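Local coordinates for SnoaL-like domain-containing protein (Kribbella flavida, PDB 5EVH) that is of unknown function but has a SnoaL-like domain of the NTF2 clan, whose cone-shaped fold commonly encloses a pocket for small molecules, at residues R59-L67 with L78-P86. Residues are numbered along the deposited sequence; the frame is centred on the assembly and turned at random.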
loop_
_atom_site.group_PDB
_atom_site.type_symbol
_atom_site.label_atom_id
_atom_site.label_comp_id
_atom_site.label_asym_id
_atom_site.label_seq_id
_atom_site.Cartn_x
_atom_site.Cartn_y
_atom_site.Cartn_z
ATOM N N ARG A 59 -14.292 0.749 12.828
ATOM C CA ARG A 59 -15.280 -0.128 13.461
ATOM C C ARG A 59 -15.571 -1.420 12.694
ATOM O O ARG A 59 -16.377 -2.224 13.166
ATOM C CB ARG A 59 -16.607 0.606 13.654
ATOM C CG ARG A 59 -16.556 1.707 14.659
ATOM C CD ARG A 59 -17.947 2.004 15.121
ATOM N NE ARG A 59 -18.176 3.435 15.176
ATOM C CZ ARG A 59 -17.979 4.191 16.252
ATOM N NH1 ARG A 59 -17.528 3.663 17.383
ATOM N NH2 ARG A 59 -18.237 5.484 16.185
ATOM N N ILE A 60 -15.030 -1.608 11.495
ATOM C CA ILE A 60 -15.065 -2.943 10.901
ATOM C C ILE A 60 -13.776 -3.712 11.241
ATOM O O ILE A 60 -13.718 -4.923 11.021
ATOM C CB ILE A 60 -15.267 -2.967 9.363
ATOM C CG1 ILE A 60 -14.008 -2.574 8.649
ATOM C CG2 ILE A 60 -16.486 -2.113 8.922
ATOM C CD1 ILE A 60 -14.160 -2.597 7.178
ATOM N N LEU A 61 -12.769 -3.064 11.832
ATOM C CA LEU A 61 -11.528 -3.752 12.204
ATOM C C LEU A 61 -11.695 -4.557 13.496
ATOM O O LEU A 61 -12.169 -4.021 14.506
ATOM C CB LEU A 61 -10.408 -2.745 12.482
ATOM C CG LEU A 61 -9.324 -2.728 11.447
ATOM C CD1 LEU A 61 -10.011 -2.280 10.135
ATOM C CD2 LEU A 61 -8.210 -1.807 11.900
ATOM N N VAL A 62 -11.192 -5.792 13.504
ATOM C CA VAL A 62 -11.220 -6.606 14.735
ATOM C C VAL A 62 -9.830 -7.083 15.111
ATOM O O VAL A 62 -9.671 -7.872 16.071
ATOM C CB VAL A 62 -12.200 -7.785 14.625
ATOM C CG1 VAL A 62 -13.688 -7.255 14.416
ATOM C CG2 VAL A 62 -11.801 -8.770 13.436
ATOM N N GLY A 63 -8.805 -6.623 14.394
ATOM C CA GLY A 63 -7.413 -6.873 14.782
ATOM C C GLY A 63 -6.541 -6.173 13.758
ATOM O O GLY A 63 -7.020 -5.726 12.706
ATOM N N SER A 64 -5.271 -6.022 14.090
ATOM C CA SER A 64 -4.341 -5.382 13.141
ATOM C C SER A 64 -2.941 -5.595 13.674
ATOM O O SER A 64 -2.760 -5.888 14.852
ATOM C CB SER A 64 -4.584 -3.866 12.975
ATOM O OG SER A 64 -4.371 -3.176 14.230
ATOM N N ALA A 65 -1.938 -5.345 12.827
ATOM C CA ALA A 65 -0.544 -5.434 13.234
ATOM C C ALA A 65 0.238 -4.610 12.253
ATOM O O ALA A 65 0.011 -4.740 11.052
ATOM C CB ALA A 65 -0.051 -6.895 13.210
ATOM N N VAL A 66 1.153 -3.791 12.757
ATOM C CA VAL A 66 2.056 -3.020 11.885
ATOM C C VAL A 66 3.096 -3.964 11.304
ATOM O O VAL A 66 3.705 -4.750 12.038
ATOM C CB VAL A 66 2.709 -1.895 12.697
ATOM C CG1 VAL A 66 3.749 -1.110 11.815
ATOM C CG2 VAL A 66 1.599 -0.874 13.138
ATOM N N LEU A 67 3.238 -3.974 9.987
ATOM C CA LEU A 67 4.229 -4.817 9.311
ATOM C C LEU A 67 5.524 -4.079 9.056
ATOM O O LEU A 67 6.611 -4.711 9.059
ATOM C CB LEU A 67 3.669 -5.324 7.974
ATOM C CG LEU A 67 2.323 -6.051 8.142
ATOM C CD1 LEU A 67 1.770 -6.510 6.763
ATOM C CD2 LEU A 67 2.428 -7.251 9.055
ATOM N N LEU A 78 3.825 3.662 6.267
ATOM C CA LEU A 78 3.642 2.443 7.047
ATOM C C LEU A 78 2.721 1.470 6.342
ATOM O O LEU A 78 1.934 1.839 5.452
ATOM C CB LEU A 78 3.088 2.708 8.409
ATOM C CG LEU A 78 2.001 3.695 8.575
ATOM C CD1 LEU A 78 0.857 2.831 8.899
ATOM C CD2 LEU A 78 2.382 4.407 9.813
HETATM N N MSE A 79 2.901 0.206 6.712
HETATM C CA MSE A 79 2.063 -0.860 6.131
HETATM C C MSE A 79 1.621 -1.722 7.315
HETATM O O MSE A 79 2.445 -2.036 8.213
HETATM C CB MSE A 79 2.846 -1.670 5.134
HETATM C CG MSE A 79 1.936 -2.824 4.583
HETATM SE SE MSE A 79 2.868 -3.972 3.278
HETATM C CE MSE A 79 3.033 -2.658 1.756
ATOM N N TYR A 80 0.326 -2.093 7.356
ATOM C CA TYR A 80 -0.219 -2.841 8.474
ATOM C C TYR A 80 -1.216 -3.855 7.937
ATOM O O TYR A 80 -1.839 -3.666 6.893
ATOM C CB TYR A 80 -0.856 -1.925 9.553
ATOM C CG TYR A 80 -1.869 -0.947 9.027
ATOM C CD1 TYR A 80 -1.489 0.334 8.642
ATOM C CD2 TYR A 80 -3.204 -1.308 8.931
ATOM C CE1 TYR A 80 -2.447 1.247 8.179
ATOM C CE2 TYR A 80 -4.171 -0.416 8.473
ATOM C CZ TYR A 80 -3.771 0.855 8.086
ATOM O OH TYR A 80 -4.716 1.751 7.609
ATOM N N ASP A 81 -1.342 -4.959 8.647
ATOM C CA ASP A 81 -2.389 -5.905 8.316
ATOM C C ASP A 81 -3.622 -5.487 9.106
ATOM O O ASP A 81 -3.502 -4.888 10.178
ATOM C CB ASP A 81 -1.979 -7.311 8.749
ATOM C CG ASP A 81 -3.034 -8.392 8.282
ATOM O OD1 ASP A 81 -3.559 -8.231 7.147
ATOM O OD2 ASP A 81 -3.355 -9.311 9.065
ATOM N N THR A 82 -4.800 -5.804 8.592
ATOM C CA THR A 82 -6.009 -5.687 9.413
ATOM C C THR A 82 -6.808 -6.975 9.292
ATOM O O THR A 82 -6.712 -7.689 8.282
ATOM C CB THR A 82 -6.946 -4.488 9.018
ATOM O OG1 THR A 82 -7.671 -4.767 7.804
ATOM C CG2 THR A 82 -6.170 -3.136 8.835
ATOM N N GLU A 83 -7.603 -7.274 10.335
ATOM C CA GLU A 83 -8.569 -8.367 10.300
ATOM C C GLU A 83 -9.959 -7.737 10.299
ATOM O O GLU A 83 -10.176 -6.784 11.049
ATOM C CB GLU A 83 -8.414 -9.241 11.528
ATOM C CG GLU A 83 -6.947 -9.785 11.602
ATOM C CD GLU A 83 -6.643 -10.315 13.034
ATOM O OE1 GLU A 83 -7.402 -11.204 13.559
ATOM O OE2 GLU A 83 -5.651 -9.792 13.612
ATOM N N THR A 84 -10.917 -8.319 9.546
ATOM C CA THR A 84 -12.327 -7.902 9.577
ATOM C C THR A 84 -13.185 -9.162 9.569
ATOM O O THR A 84 -12.677 -10.268 9.330
ATOM C CB THR A 84 -12.694 -6.994 8.350
ATOM O OG1 THR A 84 -12.735 -7.796 7.167
ATOM C CG2 THR A 84 -11.633 -5.867 8.143
ATOM N N VAL A 85 -14.498 -9.010 9.839
ATOM C CA VAL A 85 -15.402 -10.166 9.760
ATOM C C VAL A 85 -15.503 -10.719 8.344
ATOM O O VAL A 85 -15.257 -11.929 8.163
ATOM C CB VAL A 85 -16.766 -9.840 10.395
ATOM C CG1 VAL A 85 -17.789 -10.988 10.068
ATOM C CG2 VAL A 85 -16.566 -9.770 11.908
ATOM N N PRO A 86 -15.813 -9.915 7.308
ATOM C CA PRO A 86 -15.956 -10.498 5.963
ATOM C C PRO A 86 -14.648 -10.866 5.317
ATOM O O PRO A 86 -14.610 -11.822 4.525
ATOM C CB PRO A 86 -16.677 -9.394 5.172
ATOM C CG PRO A 86 -16.330 -8.102 5.881
ATOM C CD PRO A 86 -16.195 -8.476 7.351
HETATM O O HOH W 1 -15.604 -6.763 10.599
HETATM O O HOH W 2 -4.674 -8.285 16.135
#
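The antiparallel hairpin of strands 61-71 and 75-84, at the border of the sheet within this chain with 61-71 outermost, pairs Ala65 with Asp81 through two backbone hydrogen bonds: Ala65 N to Asp81 O (3.1 Å) and Asp81 N to Ala65 O (2.8 Å). Leu67 N continues the pairing to Met79 O. Toward the other end, Val62 N donates to Glu83 O nearly straight (N-H...O 175°), whereas Glu83 N reaches Gly63 O from well above the carbonyl plane (53° out of it). In this NTF2-type fold the helix 7-20 covers the face bearing Ser64, Val66 and Tyr80, and Tyr80 OH is hydrogen-bonded to Glu94 OE2 on strand 92-99. Leu61 touches Thr20 of that helix and lies across Thr82 at about a right angle, its CG 3.8 Å from Thr82 CB; Thr82 OG1 is taken by Ala90 O. With alanine here in place of Leu61, the isobutyl group would be gone and a gap would probably open between Thr82 and Thr20. Glu83 brings OE2 to 3.6 Å from Gly63 CA; a beta carbon on Gly63 would fall too close to that oxygen. One water links Glu83 OE2 to Ser64 N; another joins Ile60 O to Val85 N.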